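Local coordinates for protein shikimate dehydrogenase (PDB 3U62) that probably catalyses the reversible NADPH-linked reduction of 3-dehydroshikimate to shikimate, the fourth of seven steps to chorismate, the precursor of the aromatic amino acids, at residues K89-D94 / L233-I238; V138-E143 / N172-G177; E40-E45 / K63-R68. All blocks are in the same frame, centred on the assembly; numbering follows the deposited sequence.

Contact 1 (K89-D94 / L233-I238)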
ATOM      1  N   LYS A  89      14.468  13.580  -0.360  1.00 10.05           N
ATOM      2  CA  LYS A  89      13.838  13.077  -1.580  1.00 10.16           C
ATOM      3  C   LYS A  89      12.699  12.125  -1.243  1.00  9.28           C
ATOM      4  O   LYS A  89      12.818  11.299  -0.338  1.00 10.47           O
ATOM      5  CB  LYS A  89      14.863  12.368  -2.476  1.00  9.57           C
ATOM      6  CG  LYS A  89      16.160  13.136  -2.723  1.00 17.80           C
ATOM      7  CD  LYS A  89      15.942  14.398  -3.552  1.00 21.66           C
ATOM      8  CE  LYS A  89      17.227  15.201  -3.646  1.00 24.20           C
ATOM      9  NZ  LYS A  89      16.973  16.587  -4.133  1.00 29.22           N
ATOM     10  N   GLY A  90      11.596  12.249  -1.980  1.00  8.49           N
ATOM     11  CA  GLY A  90      10.422  11.407  -1.773  1.00  8.08           C
ATOM     12  C   GLY A  90      10.207  10.416  -2.900  1.00  8.90           C
ATOM     13  O   GLY A  90      10.383  10.746  -4.075  1.00 10.44           O
ATOM     14  N   TYR A  91       9.822   9.196  -2.532  1.00  7.65           N
ATOM     15  CA  TYR A  91       9.621   8.115  -3.489  1.00  7.85           C
ATOM     16  C   TYR A  91       8.326   7.381  -3.193  1.00  7.15           C
ATOM     17  O   TYR A  91       7.780   7.488  -2.092  1.00  6.96           O
ATOM     18  CB  TYR A  91      10.793   7.133  -3.420  1.00  8.41           C
ATOM     19  CG  TYR A  91      12.129   7.784  -3.670  1.00  9.70           C
ATOM     20  CD1 TYR A  91      12.966   8.135  -2.612  1.00 11.03           C
ATOM     21  CD2 TYR A  91      12.549   8.071  -4.968  1.00 11.17           C
ATOM     22  CE1 TYR A  91      14.194   8.743  -2.842  1.00 12.46           C
ATOM     23  CE2 TYR A  91      13.771   8.678  -5.211  1.00 11.84           C
ATOM     24  CZ  TYR A  91      14.590   9.012  -4.144  1.00 13.99           C
ATOM     25  OH  TYR A  91      15.803   9.612  -4.381  1.00 14.90           O
ATOM     26  N   ASN A  92       7.830   6.642  -4.179  1.00  6.89           N
ATOM     27  CA  ASN A  92       6.722   5.733  -3.941  1.00  6.44           C
ATOM     28  C   ASN A  92       7.118   4.301  -4.272  1.00  6.91           C
ATOM     29  O   ASN A  92       7.396   3.970  -5.426  1.00  7.35           O
ATOM     30  CB  ASN A  92       5.467   6.155  -4.708  1.00  7.02           C
ATOM     31  CG  ASN A  92       4.211   5.465  -4.199  1.00  6.86           C
ATOM     32  OD1 ASN A  92       3.347   6.097  -3.592  1.00 10.01           O
ATOM     33  ND2 ASN A  92       4.105   4.163  -4.443  1.00  4.82           N
ATOM     34  N   THR A  93       7.149   3.461  -3.241  1.00  6.67           N
ATOM     35  CA  THR A  93       7.525   2.060  -3.396  1.00  7.11           C
ATOM     36  C   THR A  93       6.310   1.139  -3.293  1.00  6.47           C
ATOM     37  O   THR A  93       6.421  -0.067  -3.527  1.00  7.17           O
ATOM     38  CB  THR A  93       8.592   1.636  -2.365  1.00  6.76           C
ATOM     39  OG1 THR A  93       8.062   1.767  -1.040  1.00  7.84           O
ATOM     40  CG2 THR A  93       9.833   2.505  -2.494  1.00  8.39           C
ATOM     41  N   ASP A  94       5.158   1.713  -2.942  1.00  6.67           N
ATOM     42  CA  ASP A  94       3.905   0.960  -2.866  1.00  7.31           C
ATOM     43  C   ASP A  94       3.524   0.340  -4.207  1.00  7.12           C
ATOM     44  O   ASP A  94       3.158  -0.836  -4.260  1.00  7.67           O
ATOM     45  CB  ASP A  94       2.755   1.836  -2.350  1.00  7.11           C
ATOM     46  CG  ASP A  94       2.707   1.922  -0.832  1.00  9.18           C
ATOM     47  OD1 ASP A  94       3.279   1.045  -0.148  1.00 10.58           O
ATOM     48  OD2 ASP A  94       2.079   2.875  -0.318  1.00 12.14           O
ATOM     49  N   LEU A 233      14.800  -0.451   1.003  1.00  7.28           N
ATOM     50  CA  LEU A 233      16.178  -0.753   1.374  1.00  6.12           C
ATOM     51  C   LEU A 233      17.153  -0.496   0.231  1.00  8.39           C
ATOM     52  O   LEU A 233      18.297  -0.095   0.469  1.00  8.27           O
ATOM     53  CB  LEU A 233      16.304  -2.193   1.882  1.00  7.55           C
ATOM     54  CG  LEU A 233      15.617  -2.521   3.215  1.00  7.82           C
ATOM     55  CD1 LEU A 233      15.558  -4.018   3.425  1.00  9.26           C
ATOM     56  CD2 LEU A 233      16.311  -1.845   4.398  1.00  9.28           C
ATOM     57  N   LYS A 234      16.702  -0.720  -1.003  1.00  8.93           N
ATOM     58  CA  LYS A 234      17.507  -0.414  -2.185  1.00  8.31           C
ATOM     59  C   LYS A 234      17.718   1.095  -2.329  1.00  8.92           C
ATOM     60  O   LYS A 234      18.832   1.546  -2.611  1.00 10.94           O
ATOM     61  CB  LYS A 234      16.868  -0.989  -3.453  1.00  9.98           C
ATOM     62  CG  LYS A 234      16.966  -2.502  -3.576  1.00 11.61           C
ATOM     63  CD  LYS A 234      16.330  -2.986  -4.868  1.00 11.92           C
ATOM     64  CE  LYS A 234      16.378  -4.500  -4.980  1.00 15.40           C
ATOM     65  NZ  LYS A 234      15.844  -4.977  -6.288  1.00 21.22           N
ATOM     66  N   ILE A 235      16.644   1.859  -2.129  1.00  8.09           N
ATOM     67  CA  ILE A 235      16.706   3.322  -2.154  1.00  9.10           C
ATOM     68  C   ILE A 235      17.645   3.851  -1.065  1.00  9.24           C
ATOM     69  O   ILE A 235      18.440   4.763  -1.309  1.00 10.90           O
ATOM     70  CB  ILE A 235      15.291   3.954  -2.034  1.00  9.08           C
ATOM     71  CG1 ILE A 235      14.511   3.733  -3.335  1.00  9.76           C
ATOM     72  CG2 ILE A 235      15.376   5.449  -1.711  1.00 10.45           C
ATOM     73  CD1 ILE A 235      13.031   4.046  -3.247  1.00 11.56           C
ATOM     74  N   TRP A 236      17.563   3.252   0.121  1.00  9.09           N
ATOM     75  CA  TRP A 236      18.392   3.652   1.256  1.00  9.30           C
ATOM     76  C   TRP A 236      19.844   3.162   1.152  1.00 10.30           C
ATOM     77  O   TRP A 236      20.689   3.524   1.978  1.00 11.17           O
ATOM     78  CB  TRP A 236      17.747   3.196   2.573  1.00  8.20           C
ATOM     79  CG  TRP A 236      16.427   3.871   2.872  1.00  7.71           C
ATOM     80  CD1 TRP A 236      16.027   5.110   2.455  1.00  8.83           C
ATOM     81  CD2 TRP A 236      15.351   3.354   3.671  1.00  7.62           C
ATOM     82  NE1 TRP A 236      14.771   5.394   2.932  1.00  8.52           N
ATOM     83  CE2 TRP A 236      14.334   4.337   3.686  1.00  8.01           C
ATOM     84  CE3 TRP A 236      15.151   2.160   4.381  1.00  8.16           C
ATOM     85  CZ2 TRP A 236      13.128   4.160   4.375  1.00  8.53           C
ATOM     86  CZ3 TRP A 236      13.949   1.985   5.066  1.00  8.58           C
ATOM     87  CH2 TRP A 236      12.955   2.983   5.057  1.00  9.00           C
ATOM     88  N   GLY A 237      20.125   2.345   0.135  1.00  9.35           N
ATOM     89  CA  GLY A 237      21.473   1.842  -0.138  1.00 11.69           C
ATOM     90  C   GLY A 237      21.961   0.812   0.864  1.00 10.94           C
ATOM     91  O   GLY A 237      23.165   0.673   1.087  1.00 14.24           O
ATOM     92  N   ILE A 238      21.018   0.086   1.460  1.00 10.35           N
ATOM     93  CA  ILE A 238      21.319  -0.860   2.537  1.00  9.75           C
ATOM     94  C   ILE A 238      20.637  -2.215   2.329  1.00 10.19           C
ATOM     95  O   ILE A 238      20.242  -2.883   3.290  1.00 10.54           O
ATOM     96  CB  ILE A 238      20.959  -0.268   3.930  1.00  8.89           C
ATOM     97  CG1 ILE A 238      19.500   0.222   3.956  1.00  9.59           C
ATOM     98  CG2 ILE A 238      21.935   0.848   4.296  1.00 11.91           C
ATOM     99  CD1 ILE A 238      19.022   0.735   5.302  1.00 14.99           C
TER
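I235, on the last turn of helix 222-235, meets Y91 and T93 through the two arms of its side chain. Its CB points at the strand and divides there. The short arm, CG2, comes obliquely to the Y91 ring and rests 3.7 Å from both CD1 and CE1 of that ring. The longer arm starts at CG1, which stands anti to the carbonyl carbon (chi1 -72°) and leaves CG2 anti to the backbone N; chi2 of 168° then stretches this arm to CD1. That terminal methyl lies 3.6 Å from T93 CG2 and 3.8 Å from Y91 CB, touching both side chains. A beta-branched isoleucine suits this place because one residue reaches both an aromatic and a methyl neighbour. The helix packs here on strand 89-91 of the mixed sheet in the substrate-binding half of the shikimate dehydrogenase fold, and its C-terminal end is closed by a Schellman motif at G237. G237 takes the positive phi of that turn, a conformation glycine adopts easily, while I238 N bonds back to L233 O at 2.9 Å. T93 serves two kinds of neighbour: its methyl faces I235, whereas OG1 is hydrogen-bonded to N232 one turn back on the same helix. Its backbone N bonds to the side chain of N83, a predicted shikimate ligand, as is D94, the next residue along the chain.

Contact 2 (V138-E143 / N172-G177). With SO4 (sulfate ion), chain E; SO4 (sulfate ion), chain D.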
ATOM      1  N   VAL A 138     -14.122   2.534  -6.803  1.00  7.32           N
ATOM      2  CA  VAL A 138     -15.288   2.659  -5.938  1.00  7.95           C
ATOM      3  C   VAL A 138     -14.807   3.233  -4.612  1.00  8.35           C
ATOM      4  O   VAL A 138     -14.048   2.583  -3.891  1.00  8.88           O
ATOM      5  CB  VAL A 138     -15.985   1.294  -5.717  1.00  9.32           C
ATOM      6  CG1 VAL A 138     -17.199   1.445  -4.817  1.00 11.18           C
ATOM      7  CG2 VAL A 138     -16.391   0.680  -7.046  1.00 10.73           C
ATOM      8  N   ASN A 139     -15.229   4.454  -4.297  1.00  9.14           N
ATOM      9  CA  ASN A 139     -14.746   5.114  -3.085  1.00  9.13           C
ATOM     10  C   ASN A 139     -15.825   5.832  -2.271  1.00  9.50           C
ATOM     11  O   ASN A 139     -16.991   5.893  -2.673  1.00 10.90           O
ATOM     12  CB  ASN A 139     -13.566   6.044  -3.403  1.00 10.03           C
ATOM     13  CG  ASN A 139     -14.006   7.406  -3.905  1.00 11.20           C
ATOM     14  OD1 ASN A 139     -14.779   7.519  -4.858  1.00 13.50           O
ATOM     15  ND2 ASN A 139     -13.505   8.456  -3.263  1.00 10.06           N
ATOM     16  N   ARG A 140     -15.413   6.378  -1.129  1.00 10.14           N
ATOM     17  CA  ARG A 140     -16.341   6.917  -0.142  1.00 11.67           C
ATOM     18  C   ARG A 140     -16.414   8.441  -0.128  1.00 13.37           C
ATOM     19  O   ARG A 140     -17.506   9.005   0.002  1.00 15.75           O
ATOM     20  CB  ARG A 140     -15.982   6.402   1.257  1.00 12.79           C
ATOM     21  CG  ARG A 140     -16.139   4.893   1.425  1.00 14.60           C
ATOM     22  CD  ARG A 140     -15.364   4.375   2.633  1.00 13.60           C
ATOM     23  NE  ARG A 140     -13.919   4.559   2.479  1.00 15.53           N
ATOM     24  CZ  ARG A 140     -13.012   4.250   3.405  1.00 15.09           C
ATOM     25  NH1 ARG A 140     -13.385   3.735   4.570  1.00 18.55           N
ATOM     26  NH2 ARG A 140     -11.725   4.459   3.163  1.00 15.75           N
ATOM     27  N   THR A 141     -15.269   9.108  -0.274  1.00 13.84           N
ATOM     28  CA  THR A 141     -15.205  10.560  -0.083  1.00 15.42           C
ATOM     29  C   THR A 141     -15.090  11.339  -1.390  1.00 16.57           C
ATOM     30  O   THR A 141     -14.377  10.928  -2.314  1.00 15.21           O
ATOM     31  CB  THR A 141     -14.040  10.971   0.854  1.00 17.33           C
ATOM     32  OG1 THR A 141     -12.784  10.704   0.216  1.00 20.29           O
ATOM     33  CG2 THR A 141     -14.096  10.209   2.171  1.00 19.24           C
ATOM     34  N   ILE A 142     -15.796  12.466  -1.451  1.00 14.76           N
ATOM     35  CA  ILE A 142     -15.803  13.330  -2.628  1.00 17.16           C
ATOM     36  C   ILE A 142     -14.425  13.931  -2.885  1.00 16.02           C
ATOM     37  O   ILE A 142     -13.967  13.979  -4.029  1.00 14.85           O
ATOM     38  CB  ILE A 142     -16.861  14.454  -2.497  1.00 18.22           C
ATOM     39  CG1 ILE A 142     -18.265  13.840  -2.384  1.00 20.79           C
ATOM     40  CG2 ILE A 142     -16.801  15.406  -3.696  1.00 18.37           C
ATOM     41  CD1 ILE A 142     -19.344  14.806  -1.921  1.00 22.91           C
ATOM     42  N   GLU A 143     -13.773  14.374  -1.814  1.00 15.90           N
ATOM     43  CA  GLU A 143     -12.446  14.974  -1.895  1.00 18.29           C
ATOM     44  C   GLU A 143     -11.441  14.057  -2.606  1.00 17.08           C
ATOM     45  O   GLU A 143     -10.744  14.494  -3.523  1.00 17.27           O
ATOM     46  CB  GLU A 143     -11.975  15.358  -0.486  1.00 21.60           C
ATOM     47  CG  GLU A 143     -10.562  15.898  -0.389  1.00 31.18           C
ATOM     48  CD  GLU A 143      -9.546  14.807  -0.123  1.00 29.80           C
ATOM     49  OE1 GLU A 143      -8.720  14.533  -1.018  1.00 35.47           O
ATOM     50  OE2 GLU A 143      -9.580  14.217   0.980  1.00 33.31           O
ATOM     51  N   ASN A 172      -9.013  -4.238  -2.626  1.00  8.08           N
ATOM     52  CA  ASN A 172      -9.301  -3.344  -1.510  1.00  7.50           C
ATOM     53  C   ASN A 172      -8.043  -2.583  -1.131  1.00  7.74           C
ATOM     54  O   ASN A 172      -7.010  -3.192  -0.837  1.00  9.36           O
ATOM     55  CB  ASN A 172      -9.839  -4.078  -0.281  1.00  8.36           C
ATOM     56  CG  ASN A 172      -9.943  -3.164   0.937  1.00  9.14           C
ATOM     57  OD1 ASN A 172      -9.339  -3.418   1.980  1.00 13.82           O
ATOM     58  ND2 ASN A 172     -10.695  -2.074   0.799  1.00  7.05           N
ATOM     59  N   THR A 173      -8.131  -1.256  -1.136  1.00  8.10           N
ATOM     60  CA  THR A 173      -6.995  -0.409  -0.766  1.00  8.96           C
ATOM     61  C   THR A 173      -7.297   0.444   0.471  1.00 10.78           C
ATOM     62  O   THR A 173      -6.460   1.241   0.907  1.00 10.94           O
ATOM     63  CB  THR A 173      -6.532   0.501  -1.930  1.00  9.45           C
ATOM     64  OG1 THR A 173      -7.473   1.569  -2.112  1.00  9.92           O
ATOM     65  CG2 THR A 173      -6.398  -0.291  -3.230  1.00  8.87           C
ATOM     66  N   THR A 174      -8.493   0.266   1.029  1.00  9.77           N
ATOM     67  CA  THR A 174      -8.931   1.012   2.209  1.00 10.95           C
ATOM     68  C   THR A 174      -8.525   0.297   3.495  1.00 12.09           C
ATOM     69  O   THR A 174      -7.968  -0.805   3.460  1.00 12.62           O
ATOM     70  CB  THR A 174     -10.468   1.206   2.232  1.00 11.63           C
ATOM     71  OG1 THR A 174     -11.109  -0.051   2.493  1.00 12.05           O
ATOM     72  CG2 THR A 174     -10.976   1.770   0.913  1.00 11.97           C
ATOM     73  N   SER A 175      -8.821   0.931   4.625  1.00 13.07           N
ATOM     74  CA  SER A 175      -8.607   0.323   5.932  1.00 13.85           C
ATOM     75  C   SER A 175      -9.802  -0.529   6.377  1.00 14.02           C
ATOM     76  O   SER A 175      -9.780  -1.099   7.470  1.00 14.47           O
ATOM     77  CB  SER A 175      -8.291   1.393   6.979  1.00 15.12           C
ATOM     78  OG  SER A 175      -7.005   1.949   6.769  1.00 20.38           O
ATOM     79  N   VAL A 176     -10.837  -0.610   5.540  1.00 13.28           N
ATOM     80  CA  VAL A 176     -12.003  -1.453   5.828  1.00 12.98           C
ATOM     81  C   VAL A 176     -11.578  -2.921   5.834  1.00 14.36           C
ATOM     82  O   VAL A 176     -11.159  -3.461   4.805  1.00 13.92           O
ATOM     83  CB  VAL A 176     -13.160  -1.235   4.815  1.00 12.86           C
ATOM     84  CG1 VAL A 176     -14.331  -2.173   5.115  1.00 12.74           C
ATOM     85  CG2 VAL A 176     -13.631   0.217   4.839  1.00 13.29           C
ATOM     86  N   GLY A 177     -11.691  -3.554   7.003  1.00 14.66           N
ATOM     87  CA  GLY A 177     -11.248  -4.935   7.184  1.00 16.39           C
ATOM     88  C   GLY A 177     -10.207  -5.079   8.280  1.00 18.30           C
ATOM     89  O   GLY A 177     -10.020  -6.171   8.822  1.00 18.50           O
TER
HETATM   90  S   SO4 E 503     -12.011   6.725   0.166  1.00 11.97           S
HETATM   91  O1  SO4 E 503     -12.047   7.069   1.585  1.00 17.79           O
HETATM   92  O2  SO4 E 503     -12.497   7.857  -0.622  1.00 17.66           O
HETATM   93  O3  SO4 E 503     -12.867   5.568  -0.076  1.00 12.01           O
HETATM   94  O4  SO4 E 503     -10.640   6.404  -0.225  1.00 17.78           O
HETATM   95  S   SO4 D 502      -8.091   4.515   4.754  1.00 18.25           S
HETATM   96  O1  SO4 D 502      -8.110   5.250   6.017  1.00 24.13           O
HETATM   97  O2  SO4 D 502      -7.985   5.454   3.636  1.00 22.06           O
HETATM   98  O3  SO4 D 502      -9.321   3.740   4.621  1.00 19.61           O
HETATM   99  O4  SO4 D 502      -6.941   3.615   4.732  1.00 21.69           O
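R140 carries this contact, laying its guanidinium group against T174 and V176. The tight part is van der Waals packing of two methyls against the guanidinium: T174 CG2 sits over one face, 3.6 Å from R140 NH2, and V176 CG2 comes obliquely to 3.5 Å from R140 NH1. T174 is held in an ST turn, its OG1 accepting from V176 N at 3.1 Å, which turns the methyl toward the arginine. An arginine suits this place because its flat face can lie on methyls while its N-H edge meets anions. In the Rossmann-type NADP domain the two segments lie at the C-terminal ends of parallel strands 135-139 and 169-172, the first running on into helix 142-146, and N139 to E143 belong to the predicted NADP(+) site. The looser part is the edge of the group, on an exposed arginine, which meets two sulfates, probably from the crystallisation liquor. R140 bends at chi3 (-64°), bringing NE almost straight onto O3 of the chain E sulfate (2.9 Å, 176°). N139 ND2 and the N and OG1 of T141 grip O2 of the same ion, consistent with a pocket made for a cofactor phosphate. R140 NH2 and S175 N share O3 of the chain D sulfate, while S175 OG holds its O4 at 2.6 Å.

Contact 3 (E40-E45 / K63-R68). With SO4 (sulfate ion), chain C.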
ATOM      1  N   GLU A  40      -3.278  17.149  12.790  1.00 19.68           N
ATOM      2  CA  GLU A  40      -3.251  18.517  13.308  1.00 21.25           C
ATOM      3  C   GLU A  40      -1.864  18.968  13.785  1.00 20.76           C
ATOM      4  O   GLU A  40      -1.605  20.172  13.899  1.00 22.22           O
ATOM      5  CB  GLU A  40      -4.302  18.709  14.411  1.00 23.58           C
ATOM      6  CG  GLU A  40      -4.099  17.858  15.675  1.00 26.53           C
ATOM      7  CD  GLU A  40      -4.800  16.502  15.629  1.00 31.52           C
ATOM      8  OE1 GLU A  40      -5.096  15.995  14.523  1.00 26.21           O
ATOM      9  OE2 GLU A  40      -5.052  15.934  16.713  1.00 35.17           O
ATOM     10  N   SER A  41      -0.984  18.008  14.061  1.00 18.80           N
ATOM     11  CA  SER A  41       0.363  18.306  14.544  1.00 18.58           C
ATOM     12  C   SER A  41       1.438  18.126  13.474  1.00 18.05           C
ATOM     13  O   SER A  41       2.612  18.412  13.721  1.00 18.50           O
ATOM     14  CB  SER A  41       0.696  17.436  15.759  1.00 20.42           C
ATOM     15  OG  SER A  41      -0.231  17.646  16.808  1.00 21.87           O
ATOM     16  N   PHE A  42       1.036  17.671  12.288  1.00 16.13           N
ATOM     17  CA  PHE A  42       1.988  17.282  11.244  1.00 16.89           C
ATOM     18  C   PHE A  42       2.954  18.384  10.806  1.00 15.69           C
ATOM     19  O   PHE A  42       4.163  18.154  10.771  1.00 15.37           O
ATOM     20  CB  PHE A  42       1.265  16.702  10.023  1.00 14.39           C
ATOM     21  CG  PHE A  42       2.189  16.078   9.014  1.00 13.28           C
ATOM     22  CD1 PHE A  42       2.541  14.735   9.111  1.00 13.68           C
ATOM     23  CD2 PHE A  42       2.712  16.831   7.963  1.00 14.44           C
ATOM     24  CE1 PHE A  42       3.397  14.151   8.179  1.00 12.38           C
ATOM     25  CE2 PHE A  42       3.567  16.257   7.027  1.00 13.62           C
ATOM     26  CZ  PHE A  42       3.910  14.914   7.134  1.00 14.57           C
ATOM     27  N   ASP A  43       2.426  19.563  10.477  1.00 18.31           N
ATOM     28  CA  ASP A  43       3.243  20.646   9.918  1.00 21.39           C
ATOM     29  C   ASP A  43       4.416  21.036  10.822  1.00 22.44           C
ATOM     30  O   ASP A  43       5.505  21.357  10.337  1.00 23.76           O
ATOM     31  CB  ASP A  43       2.377  21.871   9.597  1.00 22.33           C
ATOM     32  CG  ASP A  43       3.202  23.068   9.147  1.00 28.59           C
ATOM     33  OD1 ASP A  43       3.110  24.123   9.807  1.00 29.73           O
ATOM     34  OD2 ASP A  43       3.942  22.953   8.147  1.00 27.27           O
ATOM     35  N   THR A  44       4.186  20.994  12.129  1.00 24.48           N
ATOM     36  CA  THR A  44       5.225  21.298  13.100  1.00 27.48           C
ATOM     37  C   THR A  44       6.138  20.088  13.346  1.00 26.39           C
ATOM     38  O   THR A  44       7.365  20.228  13.368  1.00 30.26           O
ATOM     39  CB  THR A  44       4.616  21.809  14.426  1.00 27.84           C
ATOM     40  OG1 THR A  44       3.787  22.950  14.162  1.00 33.09           O
ATOM     41  CG2 THR A  44       5.705  22.212  15.400  1.00 31.77           C
ATOM     42  N   GLU A  45       5.537  18.910  13.509  1.00 23.97           N
ATOM     43  CA  GLU A  45       6.282  17.704  13.896  1.00 23.12           C
ATOM     44  C   GLU A  45       7.097  17.049  12.777  1.00 23.87           C
ATOM     45  O   GLU A  45       8.055  16.326  13.061  1.00 24.92           O
ATOM     46  CB  GLU A  45       5.362  16.676  14.575  1.00 24.78           C
ATOM     47  CG  GLU A  45       4.694  17.161  15.873  1.00 24.43           C
ATOM     48  CD  GLU A  45       5.685  17.615  16.942  1.00 24.20           C
ATOM     49  OE1 GLU A  45       6.699  16.914  17.171  1.00 22.43           O
ATOM     50  OE2 GLU A  45       5.445  18.673  17.564  1.00 26.38           O
ATOM     51  N   LYS A  63       0.832  10.144   3.444  1.00  8.93           N
ATOM     52  CA  LYS A  63       1.558   9.897   2.191  1.00  8.68           C
ATOM     53  C   LYS A  63       1.491  11.071   1.214  1.00  8.38           C
ATOM     54  O   LYS A  63       2.511  11.463   0.640  1.00  7.99           O
ATOM     55  CB  LYS A  63       1.096   8.600   1.520  1.00  8.11           C
ATOM     56  CG  LYS A  63       1.439   7.338   2.309  1.00  7.08           C
ATOM     57  CD  LYS A  63       1.194   6.063   1.504  1.00  7.83           C
ATOM     58  CE  LYS A  63      -0.285   5.851   1.173  1.00  8.26           C
ATOM     59  NZ  LYS A  63      -1.143   5.738   2.387  1.00  9.42           N
ATOM     60  N   GLU A  64       0.297  11.631   1.031  1.00  8.50           N
ATOM     61  CA  GLU A  64       0.129  12.831   0.215  1.00 10.18           C
ATOM     62  C   GLU A  64       0.676  14.055   0.952  1.00 10.52           C
ATOM     63  O   GLU A  64       1.332  14.907   0.350  1.00 11.02           O
ATOM     64  CB  GLU A  64      -1.347  13.038  -0.152  1.00 12.12           C
ATOM     65  CG  GLU A  64      -1.603  14.068  -1.266  1.00 12.85           C
ATOM     66  CD  GLU A  64      -1.553  15.513  -0.781  1.00 17.86           C
ATOM     67  OE1 GLU A  64      -1.988  15.785   0.362  1.00 19.10           O
ATOM     68  OE2 GLU A  64      -1.088  16.379  -1.551  1.00 18.93           O
ATOM     69  N   ARG A  65       0.405  14.123   2.253  1.00 11.07           N
ATOM     70  CA  ARG A  65       0.755  15.272   3.089  1.00 11.63           C
ATOM     71  C   ARG A  65       2.257  15.572   3.110  1.00 11.68           C
ATOM     72  O   ARG A  65       2.658  16.740   3.090  1.00 12.86           O
ATOM     73  CB  ARG A  65       0.257  15.036   4.515  1.00 14.13           C
ATOM     74  CG  ARG A  65      -0.099  16.299   5.288  1.00 19.26           C
ATOM     75  CD  ARG A  65      -0.442  15.974   6.739  1.00 18.85           C
ATOM     76  NE  ARG A  65      -1.469  14.941   6.861  1.00 19.89           N
ATOM     77  CZ  ARG A  65      -2.778  15.176   6.902  1.00 22.35           C
ATOM     78  NH1 ARG A  65      -3.246  16.418   6.831  1.00 26.54           N
ATOM     79  NH2 ARG A  65      -3.628  14.164   7.013  1.00 22.98           N
ATOM     80  N   VAL A  66       3.073  14.521   3.146  1.00 11.43           N
ATOM     81  CA  VAL A  66       4.528  14.661   3.282  1.00 11.39           C
ATOM     82  C   VAL A  66       5.212  15.209   2.016  1.00 12.57           C
ATOM     83  O   VAL A  66       6.359  15.662   2.069  1.00 11.88           O
ATOM     84  CB  VAL A  66       5.183  13.322   3.745  1.00 11.10           C
ATOM     85  CG1 VAL A  66       5.239  12.304   2.605  1.00 12.14           C
ATOM     86  CG2 VAL A  66       6.571  13.560   4.338  1.00 12.38           C
ATOM     87  N   MET A  67       4.494  15.178   0.893  1.00 13.98           N
ATOM     88  CA  MET A  67       5.032  15.609  -0.400  1.00 14.82           C
ATOM     89  C   MET A  67       5.510  17.055  -0.415  1.00 16.06           C
ATOM     90  O   MET A  67       6.489  17.381  -1.089  1.00 18.98           O
ATOM     91  CB  MET A  67       3.996  15.416  -1.503  1.00 15.96           C
ATOM     92  CG  MET A  67       3.615  13.973  -1.744  1.00 17.11           C
ATOM     93  SD  MET A  67       2.558  13.814  -3.184  1.00 18.08           S
ATOM     94  CE  MET A  67       3.768  14.035  -4.510  1.00 14.24           C
ATOM     95  N   ARG A  68       4.815  17.915   0.329  1.00 19.52           N
ATOM     96  CA  ARG A  68       5.157  19.332   0.414  1.00 21.48           C
ATOM     97  C   ARG A  68       6.528  19.561   1.061  1.00 20.69           C
ATOM     98  O   ARG A  68       7.161  20.597   0.840  1.00 19.93           O
ATOM     99  CB  ARG A  68       4.070  20.096   1.182  1.00 25.35           C
ATOM    100  CG  ARG A  68       4.172  21.615   1.073  1.00 34.12           C
ATOM    101  CD  ARG A  68       3.298  22.341   2.083  1.00 46.56           C
ATOM    102  NE  ARG A  68       3.182  23.756   1.732  1.00 50.71           N
ATOM    103  CZ  ARG A  68       2.662  24.705   2.508  1.00 53.12           C
ATOM    104  NH1 ARG A  68       2.194  24.415   3.717  1.00 53.43           N
ATOM    105  NH2 ARG A  68       2.614  25.957   2.070  1.00 54.87           N
TER
HETATM  106  S   SO4 C 501      -2.662   8.981   2.533  1.00  9.85           S
HETATM  107  O1  SO4 C 501      -3.876   9.167   3.322  1.00 12.63           O
HETATM  108  O2  SO4 C 501      -2.239  10.269   1.983  1.00 11.24           O
HETATM  109  O3  SO4 C 501      -2.932   8.047   1.446  1.00 11.05           O
HETATM  110  O4  SO4 C 501      -1.609   8.437   3.385  1.00  8.61           O
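The ring of F42 lies against the aliphatic part of R65, with CD of the arginine over one ring face and displaced toward the rim. R65 CD stands 3.5 Å from both CG and CD2 of F42 and 3.8 Å from the ring centroid, a CH-pi contact. At the far end of the ring, F42 CZ comes 4.0 Å from V66 CB. R65 CZ is 6.0 Å from the centroid of the F42 ring, so any cation-pi attraction is weak at most; the planes of ring and guanidinium are 52° apart. Both side chains leave anti to their backbone N, F42 with chi1 -171° and R65 with chi1 -151°, and they run past each other in opposite directions. Phenylalanine suits the first turn of helix 42-52 because it offers a wide apolar face to the methylenes of an arginine. This helix packs on the segment that follows strand 55-58 in the substrate-binding domain. Farther out, R65 NH2 is fixed by a hydrogen bond to P61 O, and the ring of H62 meets that of F42. The segment carrying R65 and V66 begins at K63, the predicted proton acceptor. A sulfate, probably from the crystallisation liquor, accepts from K63 N at O4 and from E64 N at O2, both at 3.0 Å; K63, bent at chi3 and chi4, brings NZ back to O4 (2.9 Å) and O3.

Along the chain contact 3 closes first, contact 1 opens next at strand 89-91, and contact 2 is nested in the long loop that contact 1 closes by bringing helix 222-235 back to the first domain. Contacts 1 and 3 lie 19 Å apart between centres and touch where D94 OD2 packs at 3.8 Å from K63 CD, joining a predicted shikimate ligand to the predicted proton acceptor. Contact 2 lies at the C-terminal ends of two strands of the parallel sheet of the NADP domain, 26 Å from contact 1 and 21 Å from contact 3 between centres. This arrangement is consistent with an active site set between the two domains, substrate on one and cofactor on the other.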